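Local coordinates for PILI retraction protein PILT (PDB 5FL3) that probably binds and hydrolyses ATP to power the retraction of type IV pili, as a secretion-type ATPase of the P-loop class, at residues A[53-64]-A[94-105]. Sequence-based numbering, arbitrary orientation.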
ATOM      1  N   PRO A  53     -15.540  29.627   6.717  1.00 39.70           N
ATOM      2  CA  PRO A  53     -14.646  29.960   5.607  1.00 39.35           C
ATOM      3  C   PRO A  53     -13.466  30.814   6.079  1.00 46.95           C
ATOM      4  O   PRO A  53     -12.301  30.550   5.714  1.00 45.39           O
ATOM      5  CB  PRO A  53     -15.546  30.747   4.655  1.00 35.19           C
ATOM      6  CG  PRO A  53     -16.915  30.224   4.932  1.00 36.41           C
ATOM      7  CD  PRO A  53     -16.961  29.772   6.356  1.00 35.72           C
ATOM      8  N   LYS A  54     -13.772  31.813   6.908  1.00 45.62           N
ATOM      9  CA  LYS A  54     -12.746  32.715   7.411  1.00 49.16           C
ATOM     10  C   LYS A  54     -11.652  31.942   8.149  1.00 42.67           C
ATOM     11  O   LYS A  54     -10.472  32.188   7.924  1.00 44.84           O
ATOM     12  CB  LYS A  54     -13.362  33.792   8.310  1.00 48.09           C
ATOM     13  CG  LYS A  54     -12.815  35.192   8.016  1.00 58.81           C
ATOM     14  CD  LYS A  54     -13.914  36.261   8.005  1.00 64.78           C
ATOM     15  CE  LYS A  54     -13.377  37.589   7.460  1.00 72.79           C
ATOM     16  NZ  LYS A  54     -14.398  38.683   7.402  1.00 72.76           N
ATOM     17  N   GLU A  55     -12.034  30.988   8.991  1.00 43.51           N
ATOM     18  CA  GLU A  55     -11.047  30.220   9.739  1.00 44.20           C
ATOM     19  C   GLU A  55     -10.212  29.305   8.851  1.00 45.11           C
ATOM     20  O   GLU A  55      -9.012  29.161   9.082  1.00 44.54           O
ATOM     21  CB  GLU A  55     -11.718  29.389  10.814  1.00 45.09           C
ATOM     22  CG  GLU A  55     -12.177  30.157  12.021  1.00 43.86           C
ATOM     23  CD  GLU A  55     -13.178  29.358  12.820  1.00 51.31           C
ATOM     24  OE1 GLU A  55     -14.097  28.795  12.185  1.00 51.22           O
ATOM     25  OE2 GLU A  55     -13.042  29.267  14.062  1.00 64.09           O
ATOM     26  N   VAL A  56     -10.837  28.671   7.854  1.00 45.81           N
ATOM     27  CA  VAL A  56     -10.078  27.779   6.973  1.00 43.67           C
ATOM     28  C   VAL A  56      -9.038  28.593   6.211  1.00 39.69           C
ATOM     29  O   VAL A  56      -7.884  28.201   6.124  1.00 41.03           O
ATOM     30  CB  VAL A  56     -10.976  27.001   5.983  1.00 38.11           C
ATOM     31  CG1 VAL A  56     -10.123  26.102   5.096  1.00 31.18           C
ATOM     32  CG2 VAL A  56     -11.990  26.171   6.733  1.00 35.43           C
ATOM     33  N   GLU A  57      -9.436  29.750   5.708  1.00 39.76           N
ATOM     34  CA  GLU A  57      -8.500  30.625   5.024  1.00 40.73           C
ATOM     35  C   GLU A  57      -7.310  31.016   5.902  1.00 46.06           C
ATOM     36  O   GLU A  57      -6.167  31.058   5.429  1.00 46.26           O
ATOM     37  CB  GLU A  57      -9.212  31.870   4.543  1.00 42.05           C
ATOM     38  CG  GLU A  57      -8.336  32.822   3.774  1.00 49.82           C
ATOM     39  CD  GLU A  57      -9.147  33.879   3.063  1.00 51.47           C
ATOM     40  OE1 GLU A  57     -10.360  33.976   3.362  1.00 53.68           O
ATOM     41  OE2 GLU A  57      -8.583  34.603   2.210  1.00 51.88           O
ATOM     42  N   ALA A  58      -7.576  31.283   7.181  1.00 42.97           N
ATOM     43  CA  ALA A  58      -6.532  31.721   8.109  1.00 42.77           C
ATOM     44  C   ALA A  58      -5.546  30.594   8.327  1.00 47.90           C
ATOM     45  O   ALA A  58      -4.325  30.807   8.334  1.00 49.00           O
ATOM     46  CB  ALA A  58      -7.131  32.181   9.452  1.00 39.10           C
ATOM     47  N   ILE A  59      -6.083  29.391   8.504  1.00 44.87           N
ATOM     48  CA  ILE A  59      -5.248  28.208   8.596  1.00 44.64           C
ATOM     49  C   ILE A  59      -4.367  28.064   7.353  1.00 48.34           C
ATOM     50  O   ILE A  59      -3.147  27.880   7.469  1.00 51.24           O
ATOM     51  CB  ILE A  59      -6.088  26.971   8.784  1.00 41.55           C
ATOM     52  CG1 ILE A  59      -6.734  27.024  10.172  1.00 36.82           C
ATOM     53  CG2 ILE A  59      -5.230  25.735   8.592  1.00 37.61           C
ATOM     54  CD1 ILE A  59      -7.641  25.882  10.453  1.00 35.47           C
ATOM     55  N   ALA A  60      -4.981  28.176   6.175  1.00 40.61           N
ATOM     56  CA  ALA A  60      -4.235  28.164   4.926  1.00 41.15           C
ATOM     57  C   ALA A  60      -3.119  29.222   4.909  1.00 50.18           C
ATOM     58  O   ALA A  60      -1.956  28.898   4.643  1.00 49.55           O
ATOM     59  CB  ALA A  60      -5.168  28.369   3.749  1.00 37.31           C
ATOM     60  N   ARG A  61      -3.448  30.479   5.200  1.00 48.88           N
ATOM     61  CA  ARG A  61      -2.431  31.526   5.107  1.00 51.69           C
ATOM     62  C   ARG A  61      -1.291  31.304   6.108  1.00 53.42           C
ATOM     63  O   ARG A  61      -0.148  31.688   5.846  1.00 59.25           O
ATOM     64  CB  ARG A  61      -3.054  32.908   5.313  1.00 58.05           C
ATOM     65  CG  ARG A  61      -4.131  33.233   4.308  1.00 59.44           C
ATOM     66  CD  ARG A  61      -4.434  34.728   4.167  1.00 63.28           C
ATOM     67  NE  ARG A  61      -5.433  34.903   3.110  1.00 70.55           N
ATOM     68  CZ  ARG A  61      -5.143  35.063   1.819  1.00 71.52           C
ATOM     69  NH1 ARG A  61      -3.874  35.114   1.425  1.00 75.75           N
ATOM     70  NH2 ARG A  61      -6.116  35.186   0.921  1.00 59.94           N
ATOM     71  N   ALA A  62      -1.607  30.669   7.237  1.00 48.38           N
ATOM     72  CA  ALA A  62      -0.617  30.360   8.263  1.00 45.86           C
ATOM     73  C   ALA A  62       0.342  29.254   7.839  1.00 50.98           C
ATOM     74  O   ALA A  62       1.419  29.121   8.407  1.00 57.44           O
ATOM     75  CB  ALA A  62      -1.306  29.969   9.544  1.00 47.26           C
ATOM     76  N   LEU A  63      -0.050  28.459   6.848  1.00 51.55           N
ATOM     77  CA  LEU A  63       0.766  27.336   6.397  1.00 53.21           C
ATOM     78  C   LEU A  63       1.658  27.648   5.191  1.00 53.12           C
ATOM     79  O   LEU A  63       2.654  26.971   4.960  1.00 56.16           O
ATOM     80  CB  LEU A  63      -0.133  26.143   6.069  1.00 48.84           C
ATOM     81  CG  LEU A  63      -0.835  25.573   7.296  1.00 51.43           C
ATOM     82  CD1 LEU A  63      -1.629  24.355   6.914  1.00 48.35           C
ATOM     83  CD2 LEU A  63       0.181  25.236   8.367  1.00 49.23           C
ATOM     84  N   LEU A  64       1.303  28.672   4.428  1.00 51.71           N
ATOM     85  CA  LEU A  64       2.014  28.982   3.197  1.00 53.06           C
ATOM     86  C   LEU A  64       3.152  29.982   3.375  1.00 55.96           C
ATOM     87  O   LEU A  64       3.098  30.865   4.223  1.00 56.09           O
ATOM     88  CB  LEU A  64       1.040  29.536   2.164  1.00 54.76           C
ATOM     89  CG  LEU A  64      -0.080  28.609   1.736  1.00 55.30           C
ATOM     90  CD1 LEU A  64      -1.047  29.387   0.860  1.00 51.31           C
ATOM     91  CD2 LEU A  64       0.509  27.394   1.007  1.00 53.52           C
ATOM     92  N   LEU A  94      -4.561  22.223  -0.857  1.00 41.63           N
ATOM     93  CA  LEU A  94      -5.453  23.338  -0.678  1.00 37.47           C
ATOM     94  C   LEU A  94      -6.413  23.275  -1.848  1.00 38.59           C
ATOM     95  O   LEU A  94      -5.986  23.055  -2.974  1.00 37.86           O
ATOM     96  CB  LEU A  94      -4.670  24.655  -0.636  1.00 37.17           C
ATOM     97  CG  LEU A  94      -5.354  26.005  -0.405  1.00 37.86           C
ATOM     98  CD1 LEU A  94      -6.277  25.953   0.784  1.00 35.87           C
ATOM     99  CD2 LEU A  94      -4.297  27.072  -0.181  1.00 46.23           C
ATOM    100  N   LEU A  95      -7.705  23.431  -1.577  1.00 36.40           N
ATOM    101  CA  LEU A  95      -8.707  23.456  -2.635  1.00 33.25           C
ATOM    102  C   LEU A  95      -9.670  24.607  -2.406  1.00 32.10           C
ATOM    103  O   LEU A  95      -9.580  25.307  -1.397  1.00 30.57           O
ATOM    104  CB  LEU A  95      -9.463  22.129  -2.691  1.00 30.78           C
ATOM    105  CG  LEU A  95     -10.073  21.687  -1.357  1.00 32.12           C
ATOM    106  CD1 LEU A  95     -11.581  21.765  -1.435  1.00 32.42           C
ATOM    107  CD2 LEU A  95      -9.631  20.307  -0.941  1.00 32.89           C
ATOM    108  N   ARG A  96     -10.570  24.799  -3.364  1.00 32.63           N
ATOM    109  CA  ARG A  96     -11.700  25.727  -3.262  1.00 32.14           C
ATOM    110  C   ARG A  96     -12.982  24.941  -3.403  1.00 33.45           C
ATOM    111  O   ARG A  96     -13.102  24.118  -4.299  1.00 31.48           O
ATOM    112  CB  ARG A  96     -11.637  26.803  -4.342  1.00 33.60           C
ATOM    113  CG  ARG A  96     -10.374  27.648  -4.278  1.00 41.53           C
ATOM    114  CD  ARG A  96     -10.127  28.414  -5.574  1.00 39.26           C
ATOM    115  NE  ARG A  96      -8.986  29.317  -5.453  1.00 42.48           N
ATOM    116  CZ  ARG A  96      -9.019  30.470  -4.789  1.00 49.31           C
ATOM    117  NH1 ARG A  96     -10.145  30.860  -4.187  1.00 52.42           N
ATOM    118  NH2 ARG A  96      -7.925  31.230  -4.716  1.00 48.92           N
ATOM    119  N   GLN A  97     -13.939  25.161  -2.517  1.00 34.97           N
ATOM    120  CA  GLN A  97     -15.224  24.511  -2.689  1.00 31.36           C
ATOM    121  C   GLN A  97     -16.316  25.410  -2.143  1.00 37.60           C
ATOM    122  O   GLN A  97     -16.224  25.913  -1.017  1.00 38.70           O
ATOM    123  CB  GLN A  97     -15.224  23.127  -2.022  1.00 30.63           C
ATOM    124  CG  GLN A  97     -15.111  23.121  -0.517  1.00 32.25           C
ATOM    125  CD  GLN A  97     -16.471  23.194   0.155  1.00 34.05           C
ATOM    126  OE1 GLN A  97     -17.485  22.868  -0.439  1.00 35.35           O
ATOM    127  NE2 GLN A  97     -16.486  23.612   1.404  1.00 38.71           N
ATOM    128  N   ARG A  98     -17.328  25.638  -2.975  1.00 38.56           N
ATOM    129  CA  ARG A  98     -18.450  26.520  -2.649  1.00 36.52           C
ATOM    130  C   ARG A  98     -17.995  27.889  -2.135  1.00 39.02           C
ATOM    131  O   ARG A  98     -18.486  28.398  -1.117  1.00 41.76           O
ATOM    132  CB  ARG A  98     -19.384  25.833  -1.652  1.00 36.28           C
ATOM    133  CG  ARG A  98     -20.131  24.666  -2.296  1.00 39.95           C
ATOM    134  CD  ARG A  98     -21.085  23.990  -1.350  1.00 42.25           C
ATOM    135  NE  ARG A  98     -21.915  24.956  -0.646  1.00 47.08           N
ATOM    136  CZ  ARG A  98     -22.802  24.633   0.289  1.00 49.86           C
ATOM    137  NH1 ARG A  98     -22.981  23.353   0.620  1.00 43.27           N
ATOM    138  NH2 ARG A  98     -23.511  25.589   0.886  1.00 47.75           N
ATOM    139  N   GLY A  99     -17.041  28.471  -2.859  1.00 36.61           N
ATOM    140  CA  GLY A  99     -16.550  29.806  -2.582  1.00 38.39           C
ATOM    141  C   GLY A  99     -15.539  29.839  -1.456  1.00 39.56           C
ATOM    142  O   GLY A  99     -15.059  30.902  -1.052  1.00 35.02           O
ATOM    143  N   SER A 100     -15.198  28.666  -0.949  1.00 33.91           N
ATOM    144  CA  SER A 100     -14.427  28.631   0.275  1.00 40.19           C
ATOM    145  C   SER A 100     -13.195  27.764   0.134  1.00 38.16           C
ATOM    146  O   SER A 100     -13.196  26.798  -0.644  1.00 38.21           O
ATOM    147  CB  SER A 100     -15.303  28.132   1.416  1.00 39.58           C
ATOM    148  OG  SER A 100     -14.516  27.959   2.562  1.00 48.22           O
ATOM    149  N   PHE A 101     -12.144  28.108   0.872  1.00 34.94           N
ATOM    150  CA  PHE A 101     -10.945  27.267   0.877  1.00 36.30           C
ATOM    151  C   PHE A 101     -11.197  25.982   1.644  1.00 36.08           C
ATOM    152  O   PHE A 101     -11.996  25.935   2.594  1.00 34.35           O
ATOM    153  CB  PHE A 101      -9.730  27.993   1.465  1.00 35.39           C
ATOM    154  CG  PHE A 101      -9.087  28.961   0.511  1.00 41.43           C
ATOM    155  CD1 PHE A 101      -8.611  28.533  -0.720  1.00 45.03           C
ATOM    156  CD2 PHE A 101      -8.968  30.306   0.831  1.00 50.95           C
ATOM    157  CE1 PHE A 101      -8.022  29.427  -1.621  1.00 46.92           C
ATOM    158  CE2 PHE A 101      -8.371  31.205  -0.062  1.00 49.74           C
ATOM    159  CZ  PHE A 101      -7.898  30.761  -1.285  1.00 47.46           C
ATOM    160  N   GLY A 102     -10.530  24.931   1.188  1.00 35.63           N
ATOM    161  CA  GLY A 102     -10.513  23.656   1.877  1.00 33.45           C
ATOM    162  C   GLY A 102      -9.079  23.197   2.015  1.00 34.06           C
ATOM    163  O   GLY A 102      -8.192  23.658   1.302  1.00 37.86           O
ATOM    164  N   LEU A 103      -8.840  22.267   2.924  1.00 36.21           N
ATOM    165  CA  LEU A 103      -7.487  21.829   3.185  1.00 33.27           C
ATOM    166  C   LEU A 103      -7.478  20.354   3.540  1.00 38.64           C
ATOM    167  O   LEU A 103      -8.231  19.900   4.411  1.00 36.79           O
ATOM    168  CB  LEU A 103      -6.882  22.659   4.310  1.00 39.35           C
ATOM    169  CG  LEU A 103      -5.375  22.903   4.345  1.00 46.76           C
ATOM    170  CD1 LEU A 103      -4.927  23.512   3.042  1.00 43.76           C
ATOM    171  CD2 LEU A 103      -5.003  23.804   5.527  1.00 47.01           C
ATOM    172  N   VAL A 104      -6.654  19.588   2.839  1.00 37.00           N
ATOM    173  CA  VAL A 104      -6.493  18.185   3.178  1.00 36.36           C
ATOM    174  C   VAL A 104      -5.020  17.920   3.387  1.00 38.39           C
ATOM    175  O   VAL A 104      -4.213  18.109   2.483  1.00 36.33           O
ATOM    176  CB  VAL A 104      -7.050  17.235   2.100  1.00 33.91           C
ATOM    177  CG1 VAL A 104      -6.784  15.802   2.512  1.00 31.74           C
ATOM    178  CG2 VAL A 104      -8.545  17.457   1.910  1.00 30.61           C
ATOM    179  N   MET A 105      -4.676  17.506   4.598  1.00 37.71           N
ATOM    180  CA  MET A 105      -3.293  17.288   4.965  1.00 36.40           C
ATOM    181  C   MET A 105      -3.040  15.805   5.187  1.00 38.27           C
ATOM    182  O   MET A 105      -3.778  15.162   5.947  1.00 39.21           O
ATOM    183  CB  MET A 105      -2.970  18.079   6.219  1.00 34.51           C
ATOM    184  CG  MET A 105      -3.496  19.483   6.146  1.00 36.96           C
ATOM    185  SD  MET A 105      -3.021  20.451   7.577  1.00 47.32           S
ATOM    186  CE  MET A 105      -1.238  20.274   7.555  1.00 43.43           C
TER
HETATM  187  O   HOH W   1     -12.310  30.500   2.730  1.00 43.69           O
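Leu94, on the first strand of a beta-hairpin, meets helix 53-63 and the residue after it with both methyls, CD1 lying 4.0 Å from Ala60 CB and CD2 touching Leu64 CD1. The contact is a worked example of a helix laid over one face of an antiparallel sheet, here the six-stranded sheet of the N-terminal domain. The chain reverses in a type I' turn from Gln97 to Ser100, and OG of Ser100 then packs 3.6 Å from Pro53 CB in the first helical turn. At Phe101 a water spans the interface, donating to Pro53 O and accepting from Phe101 N, 3.0 Å from each. The Phe101 ring receives Glu57 CG at its edge, CD2 to CG 3.9 Å, while one ring atom, CE1, lies over the face of the Arg96 guanidinium. With CG anti to the backbone N (chi1 -178°), Glu57 extends past this ring, and Arg61 grips its OE2 side-on through NE and NH2. Were Glu57 an alanine, the Arg61 guanidinium would probably be left without its carboxylate mate and the ring edge less covered. Leu103 CD2 touches both Ile59 CG2, at 3.6 Å, and Leu63 CD1, at 3.7 Å, the two lying on one side of the methyl; beyond it Met105 meets Leu63 tip to tip. Helix 11-21 also packs on Ile59, Leu63 and Met105. The chemistry implies adhesion by apolar burial, with one water as the polar link and the salt bridge kept within the helix.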